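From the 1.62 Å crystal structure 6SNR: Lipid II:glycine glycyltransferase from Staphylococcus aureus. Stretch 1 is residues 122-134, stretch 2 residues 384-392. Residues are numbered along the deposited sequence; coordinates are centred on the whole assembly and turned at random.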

# COMPACT_ATOMS: atom_id res chain seq x y z
N ASN A 122 29.38 -0.42 8.81
CA ASN A 122 29.41 0.64 9.80
C ASN A 122 28.59 0.26 11.02
O ASN A 122 28.97 0.59 12.16
CB ASN A 122 28.91 1.99 9.20
CG ASN A 122 29.89 2.62 8.19
OD1 ASN A 122 31.08 2.24 8.09
ND2 ASN A 122 29.39 3.55 7.39
N LEU A 123 27.49 -0.45 10.81
CA LEU A 123 26.72 -0.97 11.94
C LEU A 123 27.49 -2.06 12.71
O LEU A 123 27.49 -2.08 13.93
CB LEU A 123 25.33 -1.49 11.49
CG LEU A 123 24.35 -0.40 11.01
CD1 LEU A 123 23.17 -1.04 10.32
CD2 LEU A 123 23.89 0.46 12.19
N LYS A 124 28.17 -2.92 11.96
CA LYS A 124 29.00 -3.95 12.57
C LYS A 124 30.10 -3.33 13.43
O LYS A 124 30.29 -3.75 14.55
CB LYS A 124 29.57 -4.88 11.50
CG LYS A 124 30.33 -6.05 12.09
CD LYS A 124 30.94 -6.94 11.02
CE LYS A 124 31.39 -8.25 11.64
NZ LYS A 124 32.04 -9.12 10.61
N ALA A 125 30.76 -2.31 12.92
CA ALA A 125 31.82 -1.61 13.64
C ALA A 125 31.34 -0.93 14.92
O ALA A 125 32.08 -0.85 15.91
CB ALA A 125 32.49 -0.61 12.72
N LEU A 126 30.09 -0.47 14.92
CA LEU A 126 29.51 0.13 16.11
C LEU A 126 28.97 -0.87 17.15
O LEU A 126 28.48 -0.46 18.19
CB LEU A 126 28.37 1.10 15.70
CG LEU A 126 28.79 2.39 14.99
CD1 LEU A 126 27.58 3.08 14.38
CD2 LEU A 126 29.48 3.33 15.96
N GLY A 127 28.98 -2.17 16.86
CA GLY A 127 28.57 -3.15 17.82
C GLY A 127 27.19 -3.78 17.65
O GLY A 127 26.77 -4.59 18.48
N PHE A 128 26.50 -3.43 16.57
CA PHE A 128 25.20 -4.03 16.28
C PHE A 128 25.38 -5.46 15.79
O PHE A 128 26.32 -5.76 15.06
CB PHE A 128 24.47 -3.31 15.15
CG PHE A 128 23.77 -2.03 15.55
CD1 PHE A 128 22.46 -2.06 15.95
CD2 PHE A 128 24.41 -0.80 15.46
CE1 PHE A 128 21.79 -0.87 16.31
CE2 PHE A 128 23.75 0.38 15.83
CZ PHE A 128 22.45 0.34 16.25
N LYS A 129 24.48 -6.31 16.23
CA LYS A 129 24.41 -7.71 15.78
C LYS A 129 23.26 -7.87 14.78
O LYS A 129 22.15 -7.36 14.96
CB LYS A 129 24.22 -8.64 16.95
CG LYS A 129 25.20 -8.38 18.11
CD LYS A 129 26.67 -8.40 17.69
CE LYS A 129 27.56 -7.95 18.83
NZ LYS A 129 28.97 -7.81 18.38
N HIS A 130 23.54 -8.60 13.71
CA HIS A 130 22.57 -8.82 12.63
C HIS A 130 21.75 -10.07 12.82
O HIS A 130 22.29 -11.12 13.24
CB HIS A 130 23.36 -8.94 11.34
CG HIS A 130 22.53 -8.98 10.09
ND1 HIS A 130 22.77 -9.88 9.07
CD2 HIS A 130 21.50 -8.19 9.65
CE1 HIS A 130 21.95 -9.64 8.06
NE2 HIS A 130 21.16 -8.62 8.39
N LYS A 131 20.44 -10.00 12.49
CA LYS A 131 19.52 -11.14 12.66
C LYS A 131 19.71 -12.13 11.49
O LYS A 131 19.17 -13.25 11.56
CB LYS A 131 18.03 -10.72 12.67
CG LYS A 131 17.55 -10.07 13.93
CD LYS A 131 17.52 -11.04 15.08
CE LYS A 131 16.75 -10.44 16.24
NZ LYS A 131 16.83 -11.26 17.44
N GLY A 132 20.42 -11.69 10.44
CA GLY A 132 20.78 -12.56 9.28
C GLY A 132 19.96 -12.35 8.02
O GLY A 132 18.91 -11.70 8.05
N PHE A 133 20.40 -12.93 6.90
CA PHE A 133 19.69 -12.77 5.63
C PHE A 133 18.79 -13.98 5.42
O PHE A 133 19.09 -14.89 4.61
CB PHE A 133 20.65 -12.59 4.46
CG PHE A 133 21.60 -11.45 4.62
CD1 PHE A 133 21.20 -10.13 4.40
CD2 PHE A 133 22.91 -11.68 5.03
CE1 PHE A 133 22.10 -9.09 4.53
CE2 PHE A 133 23.80 -10.64 5.17
CZ PHE A 133 23.40 -9.33 4.91
N LYS A 134 17.70 -13.99 6.17
CA LYS A 134 16.73 -15.08 6.15
C LYS A 134 15.58 -14.85 5.13
O LYS A 134 15.65 -13.91 4.32
CB LYS A 134 16.24 -15.37 7.58
CG LYS A 134 17.34 -15.52 8.61
CD LYS A 134 16.84 -16.20 9.88
CE LYS A 134 17.98 -16.58 10.82
NZ LYS A 134 19.12 -17.26 10.16
N LYS A 384 15.98 -5.96 1.72
CA LYS A 384 16.55 -5.02 2.67
C LYS A 384 17.67 -5.67 3.47
O LYS A 384 17.78 -6.91 3.53
CB LYS A 384 15.44 -4.55 3.62
CG LYS A 384 14.40 -3.58 3.05
CD LYS A 384 13.65 -3.91 1.81
CE LYS A 384 12.28 -3.21 1.76
NZ LYS A 384 12.26 -1.95 1.02
N ILE A 385 18.49 -4.85 4.09
CA ILE A 385 19.62 -5.39 4.86
C ILE A 385 19.17 -6.15 6.11
O ILE A 385 19.89 -7.03 6.59
CB ILE A 385 20.63 -4.27 5.20
CG1 ILE A 385 20.00 -3.09 5.93
CG2 ILE A 385 21.30 -3.81 3.93
CD1 ILE A 385 21.04 -2.13 6.54
N GLY A 386 17.99 -5.82 6.66
CA GLY A 386 17.43 -6.54 7.76
C GLY A 386 17.45 -5.82 9.11
O GLY A 386 17.40 -4.62 9.16
N GLU A 387 17.46 -6.62 10.16
CA GLU A 387 17.25 -6.20 11.53
C GLU A 387 18.55 -6.31 12.30
O GLU A 387 19.28 -7.31 12.16
CB GLU A 387 16.15 -7.05 12.17
CG GLU A 387 15.70 -6.58 13.54
CD GLU A 387 14.52 -7.37 14.00
OE1 GLU A 387 13.40 -7.19 13.46
OE2 GLU A 387 14.66 -8.15 14.94
N PHE A 388 18.86 -5.29 13.12
CA PHE A 388 20.11 -5.23 13.87
C PHE A 388 19.80 -4.81 15.31
O PHE A 388 18.95 -3.94 15.54
CB PHE A 388 21.04 -4.15 13.29
CG PHE A 388 21.41 -4.36 11.83
CD1 PHE A 388 20.53 -4.02 10.83
CD2 PHE A 388 22.65 -4.88 11.48
CE1 PHE A 388 20.84 -4.24 9.52
CE2 PHE A 388 22.98 -5.06 10.14
CZ PHE A 388 22.07 -4.75 9.17
N ASP A 389 20.54 -5.37 16.27
CA ASP A 389 20.33 -5.06 17.68
C ASP A 389 21.64 -4.58 18.29
O ASP A 389 22.68 -5.20 18.10
CB ASP A 389 19.83 -6.27 18.45
CG ASP A 389 18.49 -6.75 17.99
OD1 ASP A 389 17.55 -5.94 18.11
OD2 ASP A 389 18.36 -7.93 17.59
N TYR A 390 21.58 -3.46 19.01
CA TYR A 390 22.68 -2.99 19.85
C TYR A 390 22.28 -3.43 21.25
O TYR A 390 21.32 -2.94 21.84
CB TYR A 390 22.91 -1.49 19.75
CG TYR A 390 24.11 -1.04 20.55
CD1 TYR A 390 23.98 -0.78 21.90
CD2 TYR A 390 25.36 -0.89 19.95
CE1 TYR A 390 25.09 -0.39 22.64
CE2 TYR A 390 26.46 -0.47 20.69
CZ TYR A 390 26.30 -0.24 22.04
OH TYR A 390 27.38 0.18 22.82
N ILE A 391 22.98 -4.46 21.78
CA ILE A 391 22.48 -5.15 22.94
C ILE A 391 22.99 -4.43 24.22
O ILE A 391 24.20 -4.21 24.35
CB ILE A 391 22.91 -6.66 22.96
CG1 ILE A 391 22.29 -7.37 21.76
CG2 ILE A 391 22.50 -7.32 24.27
CD1 ILE A 391 22.92 -8.71 21.44
N LEU A 392 22.05 -4.12 25.11
CA LEU A 392 22.32 -3.41 26.36
C LEU A 392 22.35 -4.33 27.56
O LEU A 392 23.05 -4.07 28.55
CB LEU A 392 21.28 -2.31 26.58
CG LEU A 392 21.30 -1.25 25.51
CD1 LEU A 392 20.07 -0.36 25.59
CD2 LEU A 392 22.59 -0.44 25.49
O HOH W 1 25.41 -5.36 20.69
O HOH W 2 20.13 -9.18 15.93
O HOH W 3 17.82 -9.43 9.39

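After a helix, stretch 1 pairs antiparallel with stretch 2 at Lys129 and His130; together the stretches bury 744 Å², both sides summed. Leu123, on the last helical turns, has its CA-to-CB bond toward stretch 2 and sets CD1 squarely over one face of the Phe388 ring, 3.8 Å from its centroid; the same methyl lies 4.5 Å from Ile385 CD1, so a branched apolar side chain fills this buried corner. The helix closes in a Schellman motif, with Gly127 N bonded to Lys124 O (3.1 Å) and Phe128 N to Leu123 O (3.1 Å). Gly127 takes a positive phi at which a CB would jam against the preceding carbonyl; a CB would also come within 3.3 Å of Tyr390 CE2. The turn thus packs closely on the tyrosine, whose ring edge meets Leu126 O (CE2 to O, 3.2 Å). Gly127 O receives a hydrogen bond from water 1 (2.7 Å), which accepts one from Ile391 N (2.8 Å).

Phe128 is buried. Tyr390 CB sits over one face of its ring, 3.7 Å from Phe128 CE1, and the tyrosine ring turns its edge to the phenylalanine face, with centroids 5.8 Å apart; Phe128 CD1 also reaches Phe388 CB at 3.7 Å. At Lys129 the backbones join in a hydrogen-bonded antiparallel pair, Lys129 N to Asp389 O (2.8 Å) and Asp389 N to Lys129 O (2.9 Å). The lysine aliphatic chain touches Ile391 (CG to CD1, 4.0 Å) while its end leads away from stretch 2, which suits an exposed position. Water 2 donates to both Lys129 O (2.9 Å) and Asp389 OD2 (2.7 Å).

His130 pairs with Phe388 without direct backbone bonds, their side chains sharing a sheet face. Its CD2 lies over the Phe388 face opposite Leu123, so the phenylalanine is held between them, while NE2 donates to Ile385 O (2.7 Å). The imidazole thus packs against Phe388 while its NE2, at the ring edge, meets the loop carbonyl. A CB on Gly386 would come within 3.1 Å of His130 NE2.

Lys131 N donates to Glu387 O (2.9 Å). Its CA-to-CB bond points toward stretch 2, and Lys131 CE lies 3.3 Å from Asp389 OD2, with NZ in a long salt bridge to that oxygen (3.7 Å); Glu387 OE2, 4.5 Å from NZ, adds a nearby opposite charge. Gly132, also at positive phi, accepts water 3 at O (2.9 Å), and Glu387 N donates to that water (2.9 Å).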